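PDB 2W7Y: probable sugar ABC transporter, sugar-binding protein, which binds the blood group A-trisaccharide and probably delivers such glycans to an ABC transporter for import into the pneumococcal cell. Local coordinates for residues D64-E69 with L329-S334; D184-M189 with M247-A252; G197-G202 with S266-E271. One frame throughout, in Å; residues are numbered along the deposited sequence.

Contact 1: D64-E69 with L329-S334; sequences DKFAEE and LKYMTS
Phe66 and Tyr331 are sent across the gap between their helices by the same torsion: in both, CG stands opposite the backbone N (chi1 175° and 169°). From facing helices, the two side chains slide past each other in opposite directions. Their rings meet obliquely, with centroids 5.2 Å apart and planes inclined at 54°, an arrangement that is neither a stack nor an edge-to-face pair. Between these two side chains the nearest atoms are Phe66 CD1 and Tyr331 CG, 3.5 Å apart. Behind them, Phe66 CB lies over one face of the tyrosine as a CH-pi contact, 4.0 Å from the ring centroid.

Lys65 reaches the far end of the same ring. Its chain crosses Tyr331 at about a right angle and brings CE to the ring edge, near the plane, 3.1 Å from Tyr331 OH. That hydroxyl is hydrogen-bonded to the carbonyl oxygen of Leu62, one turn earlier on the helix of Phe66, which ties the phenol to the backbone of the facing helix. Glu69 adds a looser contact, OE2 to Tyr331 CD1 at 3.9 Å.

At the other end of the residue, Tyr331 O accepts two bonds from Ser334, from OG at 2.6 Å and from N at 3.1 Å. Ser334 is in turn the N-cap of helix 335-343. Phe66 also meets Phe77 and Phe328 edge-to-face. Helix 54-69 links the parallel neighbours 39-44 and 76-81 as a beta-alpha-beta crossover, in a sheet ordered 76-81, 39-44, 102-104, 311-313, whose last strand runs antiparallel, consistent with the type II solute-binding fold.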
# COMPACT_ATOMS: atom_id res chain seq x y z
N ASP A 64 -3.32 -23.29 2.89
CA ASP A 64 -3.84 -24.62 3.19
C ASP A 64 -2.74 -25.68 3.32
O ASP A 64 -3.00 -26.81 3.74
CB ASP A 64 -4.97 -25.05 2.23
CG ASP A 64 -4.59 -24.90 0.77
OD1 ASP A 64 -3.39 -24.91 0.45
OD2 ASP A 64 -5.52 -24.77 -0.06
N LYS A 65 -1.52 -25.29 2.98
CA LYS A 65 -0.31 -26.05 3.26
C LYS A 65 0.03 -25.94 4.75
O LYS A 65 0.52 -26.90 5.36
CB LYS A 65 0.82 -25.54 2.37
CG LYS A 65 2.25 -25.84 2.79
CD LYS A 65 3.19 -25.35 1.70
CE LYS A 65 4.45 -24.72 2.27
NZ LYS A 65 5.20 -23.97 1.22
N PHE A 66 -0.23 -24.76 5.33
CA PHE A 66 -0.15 -24.55 6.78
C PHE A 66 -1.22 -25.38 7.50
O PHE A 66 -0.95 -25.96 8.55
CB PHE A 66 -0.30 -23.06 7.13
CG PHE A 66 -0.35 -22.78 8.61
CD1 PHE A 66 0.81 -22.55 9.33
CD2 PHE A 66 -1.57 -22.74 9.28
CE1 PHE A 66 0.77 -22.29 10.69
CE2 PHE A 66 -1.62 -22.48 10.65
CZ PHE A 66 -0.45 -22.26 11.35
N ALA A 67 -2.42 -25.42 6.93
CA ALA A 67 -3.53 -26.19 7.49
C ALA A 67 -3.23 -27.69 7.58
O ALA A 67 -3.54 -28.32 8.59
CB ALA A 67 -4.80 -25.94 6.68
N GLU A 68 -2.62 -28.23 6.53
CA GLU A 68 -2.24 -29.65 6.48
C GLU A 68 -1.07 -29.96 7.41
O GLU A 68 -0.93 -31.09 7.91
CB GLU A 68 -1.90 -30.07 5.04
CG GLU A 68 -3.10 -30.12 4.10
CD GLU A 68 -4.17 -31.12 4.53
OE1 GLU A 68 -3.83 -32.31 4.75
OE2 GLU A 68 -5.35 -30.72 4.65
N GLU A 69 -0.23 -28.95 7.64
CA GLU A 69 0.90 -29.01 8.56
C GLU A 69 0.42 -29.13 10.01
O GLU A 69 1.16 -29.60 10.88
CB GLU A 69 1.72 -27.74 8.39
CG GLU A 69 3.19 -27.83 8.68
CD GLU A 69 3.90 -26.53 8.34
OE1 GLU A 69 4.60 -26.50 7.30
OE2 GLU A 69 3.74 -25.54 9.08
N LEU A 329 1.54 -16.60 11.95
CA LEU A 329 2.38 -15.42 11.80
C LEU A 329 3.85 -15.82 11.59
O LEU A 329 4.51 -15.30 10.70
CB LEU A 329 2.24 -14.51 13.03
CG LEU A 329 3.28 -13.39 13.24
CD1 LEU A 329 3.19 -12.35 12.14
CD2 LEU A 329 3.12 -12.75 14.61
N LYS A 330 4.32 -16.75 12.42
CA LYS A 330 5.66 -17.33 12.32
C LYS A 330 5.90 -17.97 10.95
O LYS A 330 6.97 -17.80 10.35
CB LYS A 330 5.84 -18.37 13.44
CG LYS A 330 7.07 -19.26 13.36
CD LYS A 330 8.18 -18.75 14.26
CE LYS A 330 9.09 -19.89 14.71
NZ LYS A 330 8.47 -20.70 15.79
N TYR A 331 4.90 -18.71 10.48
CA TYR A 331 4.96 -19.41 9.20
C TYR A 331 5.04 -18.46 8.00
O TYR A 331 5.93 -18.59 7.15
CB TYR A 331 3.76 -20.35 9.08
CG TYR A 331 3.53 -20.96 7.72
CD1 TYR A 331 4.22 -22.11 7.32
CD2 TYR A 331 2.60 -20.41 6.83
CE1 TYR A 331 4.00 -22.68 6.06
CE2 TYR A 331 2.38 -20.97 5.58
CZ TYR A 331 3.08 -22.10 5.20
OH TYR A 331 2.85 -22.66 3.97
N MSE A 332 4.13 -17.49 7.94
CA MSE A 332 4.05 -16.54 6.83
C MSE A 332 5.26 -15.63 6.75
O MSE A 332 5.50 -14.97 5.74
CB MSE A 332 2.78 -15.68 6.94
CG MSE A 332 1.49 -16.43 6.63
SE MSE A 332 1.46 -17.33 4.89
CE MSE A 332 1.58 -15.77 3.72
N THR A 333 6.04 -15.63 7.83
CA THR A 333 7.14 -14.71 8.03
C THR A 333 8.49 -15.48 8.05
O THR A 333 9.56 -14.89 8.21
CB THR A 333 6.82 -13.83 9.28
OG1 THR A 333 6.27 -12.57 8.84
CG2 THR A 333 8.00 -13.57 10.16
N SER A 334 8.41 -16.79 7.82
CA SER A 334 9.58 -17.66 7.78
C SER A 334 10.41 -17.51 6.50
O SER A 334 9.91 -17.05 5.47
CB SER A 334 9.18 -19.12 7.98
OG SER A 334 8.36 -19.58 6.91

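Contact 2: D184-M189 with M247-A252; sequences DFTQAM and MKEIQA
The phenyl ring of Phe185 and the carboxylate of Glu249 are inclined at 63° to each other, and the contact between these two residues is made obliquely, Glu249 CG lying 3.9 Å from Phe185 CE2. Through this approach the ring borders the methylene chain of Glu249 with an apolar group, while the charged end passes on between Thr186 and Met189. The ring has further aromatic company: Trp179 meets it edge-to-face, and Trp182 also packs against it.

A bend at chi2 (51°) carries the carboxylate in between Thr186 and Met189, and its two oxygens face different neighbours. OE1 sits 3.3 Å from CB of Met189, a selenomethionine whose side chain crosses Glu249 at about a right angle and then leads off elsewhere. OE2 lies 3.4 Å from the methyl CG2 of Thr186. The threonine hydroxyl looks the other way, bonded to the carbonyl oxygen of Asp183 in its own helix, so the methyl is what it offers Glu249.

No direct hydrogen bond spans these segments. A single water bridges them instead, donating to Thr186 O at 2.8 Å and to Glu249 OE2 at 2.7 Å. The axes of the two short segments are 11.3 Å apart and almost parallel (4°), a gap crossed by the Glu249 side chain with the water at its end.

Glu249 is buried, with Phe185, Thr186 and Met189 touching it through carbon, but both its oxygens have polar partners. Arg193, one turn beyond Met189 on the same helix, forms a salt bridge with OE1, while the water serves OE2. Such paired charge would be expected to favour the ionised carboxylate despite its burial.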
# COMPACT_ATOMS: atom_id res chain seq x y z
N ASP A 184 8.01 20.08 -12.59
CA ASP A 184 8.52 19.16 -13.63
C ASP A 184 7.53 18.04 -13.93
O ASP A 184 7.34 17.67 -15.10
CB ASP A 184 9.86 18.54 -13.20
CG ASP A 184 11.01 19.55 -13.18
OD1 ASP A 184 10.98 20.54 -13.93
OD2 ASP A 184 11.95 19.32 -12.40
N PHE A 185 6.92 17.50 -12.88
CA PHE A 185 5.92 16.45 -13.00
C PHE A 185 4.66 16.93 -13.72
O PHE A 185 4.17 16.26 -14.62
CB PHE A 185 5.57 15.90 -11.60
CG PHE A 185 4.27 15.13 -11.55
CD1 PHE A 185 4.14 13.90 -12.18
CD2 PHE A 185 3.19 15.63 -10.83
CE1 PHE A 185 2.96 13.19 -12.13
CE2 PHE A 185 1.99 14.93 -10.76
CZ PHE A 185 1.87 13.70 -11.41
N THR A 186 4.16 18.10 -13.33
CA THR A 186 2.97 18.69 -13.93
C THR A 186 3.20 19.12 -15.38
O THR A 186 2.28 19.04 -16.20
CB THR A 186 2.45 19.91 -13.13
OG1 THR A 186 3.44 20.95 -13.13
CG2 THR A 186 2.11 19.51 -11.69
N GLN A 187 4.41 19.58 -15.68
CA GLN A 187 4.80 19.94 -17.05
C GLN A 187 4.93 18.71 -17.94
O GLN A 187 4.61 18.75 -19.13
CB GLN A 187 6.08 20.78 -17.06
CG GLN A 187 5.88 22.20 -16.52
CD GLN A 187 7.16 22.90 -16.09
OE1 GLN A 187 7.14 23.75 -15.20
NE2 GLN A 187 8.27 22.55 -16.72
N ALA A 188 5.40 17.60 -17.35
CA ALA A 188 5.47 16.31 -18.04
C ALA A 188 4.07 15.79 -18.34
O ALA A 188 3.80 15.28 -19.43
CB ALA A 188 6.26 15.31 -17.21
N MSE A 189 3.19 15.93 -17.36
CA MSE A 189 1.79 15.54 -17.49
C MSE A 189 1.04 16.35 -18.53
O MSE A 189 0.25 15.80 -19.30
CB MSE A 189 1.08 15.63 -16.13
CG MSE A 189 0.60 14.30 -15.55
SE MSE A 189 1.85 12.79 -15.59
CE MSE A 189 1.44 12.00 -17.31
N MSE A 247 -4.83 18.58 -5.98
CA MSE A 247 -6.18 18.88 -6.47
C MSE A 247 -6.19 19.63 -7.80
O MSE A 247 -7.05 19.37 -8.64
CB MSE A 247 -6.97 19.66 -5.42
CG MSE A 247 -7.44 18.83 -4.25
SE MSE A 247 -8.38 19.90 -2.93
CE MSE A 247 -9.11 18.45 -1.85
N LYS A 248 -5.26 20.57 -7.97
CA LYS A 248 -5.10 21.29 -9.23
C LYS A 248 -4.68 20.36 -10.36
O LYS A 248 -5.16 20.48 -11.49
CB LYS A 248 -4.06 22.41 -9.08
CG LYS A 248 -4.58 23.68 -8.42
CD LYS A 248 -3.44 24.61 -8.04
CE LYS A 248 -2.70 25.15 -9.27
NZ LYS A 248 -1.46 25.90 -8.89
N GLU A 249 -3.79 19.42 -10.04
CA GLU A 249 -3.31 18.43 -11.00
C GLU A 249 -4.37 17.38 -11.33
O GLU A 249 -4.50 16.96 -12.47
CB GLU A 249 -2.02 17.77 -10.50
CG GLU A 249 -1.32 16.86 -11.51
CD GLU A 249 -1.11 17.50 -12.88
OE1 GLU A 249 -1.06 16.75 -13.87
OE2 GLU A 249 -0.98 18.74 -12.97
N ILE A 250 -5.14 16.99 -10.31
CA ILE A 250 -6.25 16.05 -10.48
C ILE A 250 -7.38 16.67 -11.33
O ILE A 250 -8.03 15.97 -12.12
CB ILE A 250 -6.78 15.57 -9.10
CG1 ILE A 250 -6.08 14.28 -8.64
CG2 ILE A 250 -8.27 15.29 -9.14
CD1 ILE A 250 -4.55 14.28 -8.68
N GLN A 251 -7.60 17.97 -11.18
CA GLN A 251 -8.60 18.69 -11.96
C GLN A 251 -8.15 18.84 -13.42
O GLN A 251 -8.95 18.67 -14.34
CB GLN A 251 -8.90 20.06 -11.34
CG GLN A 251 -10.25 20.64 -11.73
CD GLN A 251 -10.60 21.88 -10.93
OE1 GLN A 251 -9.90 22.89 -11.00
NE2 GLN A 251 -11.69 21.82 -10.18
N ALA A 252 -6.87 19.14 -13.60
CA ALA A 252 -6.25 19.22 -14.93
C ALA A 252 -6.21 17.85 -15.61
O ALA A 252 -6.24 17.76 -16.83
CB ALA A 252 -4.84 19.80 -14.82
O HOH W 1 -0.45 19.23 -15.56

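Contact 3: G197-G202 with S266-E271; sequences GVYAFG and SKDFQE
Tyr199 and Asp268 meet nearly at right angles, the phenol directed at the flank of the carboxylate and the planes of ring and carboxylate 73° apart. Tyr199 OH donates to Asp268 OD2 over 2.7 Å, and OD2 accepts with its anti lone pair, the one facing away from the other oxygen. The acceptor lies in the plane of the ring, at its edge. Asp268 CB is also close, 3.3 Å from Tyr199 OH, so the hydroxyl touches the aspartate along its side as well as at its end.

Chi1 of 62° places Tyr199 CG between its own backbone N and carbonyl carbon. The ring is thereby swung along the turn that follows, and its edge is bordered in plane by Phe201 C and Gly202 N. Beside Asp268 in sequence, Lys267 NZ pairs with Glu271 OE2, just past the helix end, in an i to i+4 salt bridge at 3.6 Å.

After helix 262-270 the chain doubles back, and Lys273 and Ala275 form backbone hydrogen bonds with Tyr199. The tyrosine-aspartate pair is thus a side-chain hydrogen bond joining helix 262-270 to strand 199-201, itself backbone-bonded to the chain leaving that helix, within the solute-binding fold.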
# COMPACT_ATOMS: atom_id res chain seq x y z
N GLY A 197 -5.55 9.91 -27.33
CA GLY A 197 -5.60 8.46 -27.20
C GLY A 197 -5.20 8.03 -25.80
O GLY A 197 -5.60 6.96 -25.34
N VAL A 198 -4.41 8.87 -25.14
CA VAL A 198 -3.94 8.58 -23.78
C VAL A 198 -4.33 9.67 -22.77
O VAL A 198 -4.38 10.86 -23.11
CB VAL A 198 -2.39 8.35 -23.71
CG1 VAL A 198 -1.97 7.22 -24.65
CG2 VAL A 198 -1.61 9.63 -24.00
N TYR A 199 -4.64 9.24 -21.55
CA TYR A 199 -4.75 10.16 -20.43
C TYR A 199 -3.50 10.04 -19.56
O TYR A 199 -2.77 9.06 -19.66
CB TYR A 199 -6.05 9.94 -19.63
CG TYR A 199 -6.21 8.58 -18.98
CD1 TYR A 199 -6.71 7.49 -19.70
CD2 TYR A 199 -5.89 8.39 -17.63
CE1 TYR A 199 -6.87 6.24 -19.09
CE2 TYR A 199 -6.05 7.14 -17.02
CZ TYR A 199 -6.54 6.08 -17.76
OH TYR A 199 -6.70 4.85 -17.15
N ALA A 200 -3.26 11.05 -18.73
CA ALA A 200 -2.02 11.13 -17.96
C ALA A 200 -1.92 10.01 -16.91
O ALA A 200 -1.04 9.14 -17.01
CB ALA A 200 -1.90 12.50 -17.31
N PHE A 201 -2.82 10.03 -15.94
CA PHE A 201 -2.87 9.01 -14.89
C PHE A 201 -4.29 8.78 -14.39
O PHE A 201 -5.18 9.61 -14.58
CB PHE A 201 -1.94 9.39 -13.72
CG PHE A 201 -2.20 10.77 -13.14
CD1 PHE A 201 -1.49 11.88 -13.60
CD2 PHE A 201 -3.14 10.95 -12.13
CE1 PHE A 201 -1.72 13.15 -13.07
CE2 PHE A 201 -3.38 12.22 -11.59
CZ PHE A 201 -2.67 13.32 -12.06
N GLY A 202 -4.50 7.63 -13.75
CA GLY A 202 -5.75 7.37 -13.04
C GLY A 202 -5.76 8.08 -11.70
O GLY A 202 -4.78 8.06 -10.97
N SER A 266 -5.06 -0.45 -13.71
CA SER A 266 -3.96 -1.34 -14.08
C SER A 266 -4.07 -1.82 -15.52
O SER A 266 -3.08 -1.79 -16.26
CB SER A 266 -3.90 -2.54 -13.13
OG SER A 266 -2.80 -3.38 -13.44
N LYS A 267 -5.27 -2.24 -15.91
CA LYS A 267 -5.55 -2.75 -17.25
C LYS A 267 -5.22 -1.71 -18.32
O LYS A 267 -4.49 -2.01 -19.27
CB LYS A 267 -7.02 -3.18 -17.35
CG LYS A 267 -7.34 -4.11 -18.50
CD LYS A 267 -8.67 -4.82 -18.26
CE LYS A 267 -9.19 -5.50 -19.52
NZ LYS A 267 -9.82 -4.53 -20.46
N ASP A 268 -5.73 -0.48 -18.14
CA ASP A 268 -5.49 0.63 -19.07
C ASP A 268 -4.01 0.88 -19.28
O ASP A 268 -3.56 1.09 -20.41
CB ASP A 268 -6.13 1.92 -18.54
CG ASP A 268 -7.60 2.03 -18.89
OD1 ASP A 268 -8.13 1.17 -19.63
OD2 ASP A 268 -8.23 3.01 -18.43
N PHE A 269 -3.25 0.84 -18.18
CA PHE A 269 -1.82 1.07 -18.20
C PHE A 269 -1.06 -0.03 -18.94
O PHE A 269 -0.16 0.26 -19.73
CB PHE A 269 -1.29 1.24 -16.77
CG PHE A 269 0.14 1.66 -16.70
CD1 PHE A 269 0.54 2.91 -17.15
CD2 PHE A 269 1.10 0.80 -16.17
CE1 PHE A 269 1.87 3.30 -17.09
CE2 PHE A 269 2.43 1.18 -16.10
CZ PHE A 269 2.82 2.43 -16.57
N GLN A 270 -1.45 -1.28 -18.68
CA GLN A 270 -0.91 -2.45 -19.38
C GLN A 270 -1.15 -2.38 -20.89
O GLN A 270 -0.37 -2.91 -21.68
CB GLN A 270 -1.54 -3.74 -18.84
CG GLN A 270 -1.15 -4.09 -17.41
CD GLN A 270 -1.92 -5.27 -16.84
OE1 GLN A 270 -2.38 -5.24 -15.70
NE2 GLN A 270 -2.07 -6.32 -17.64
N GLU A 271 -2.26 -1.74 -21.27
CA GLU A 271 -2.67 -1.64 -22.66
C GLU A 271 -2.19 -0.36 -23.34
O GLU A 271 -2.48 -0.11 -24.51
CB GLU A 271 -4.20 -1.77 -22.77
CG GLU A 271 -4.73 -3.15 -22.39
CD GLU A 271 -6.25 -3.25 -22.42
OE1 GLU A 271 -6.94 -2.20 -22.49
OE2 GLU A 271 -6.77 -4.39 -22.36

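Contacts 2 and 3 form one neighbourhood, whereas contact 1 stands apart. The centres of contacts 2 and 3 are about 16 Å apart, and the two meet through packing: Met189 CE lies 3.4 Å from Ala200 CB, and Glu249 OE1 lies 3.7 Å from Phe201 CE1. Strand 199-201 thus faces the helix pair of contact 2 while Tyr199 reaches Asp268. Contact 1 lies on the opposite side of the chain's centre from contact 2, about 45 Å away between centres, and about 38 Å from contact 3. This separation fits the two-lobed solute-binding architecture. The Asp268 side chain is about 14 Å from the bound 2-acetamido-2-deoxy-alpha-D-galactopyranose, well removed from direct sugar contact.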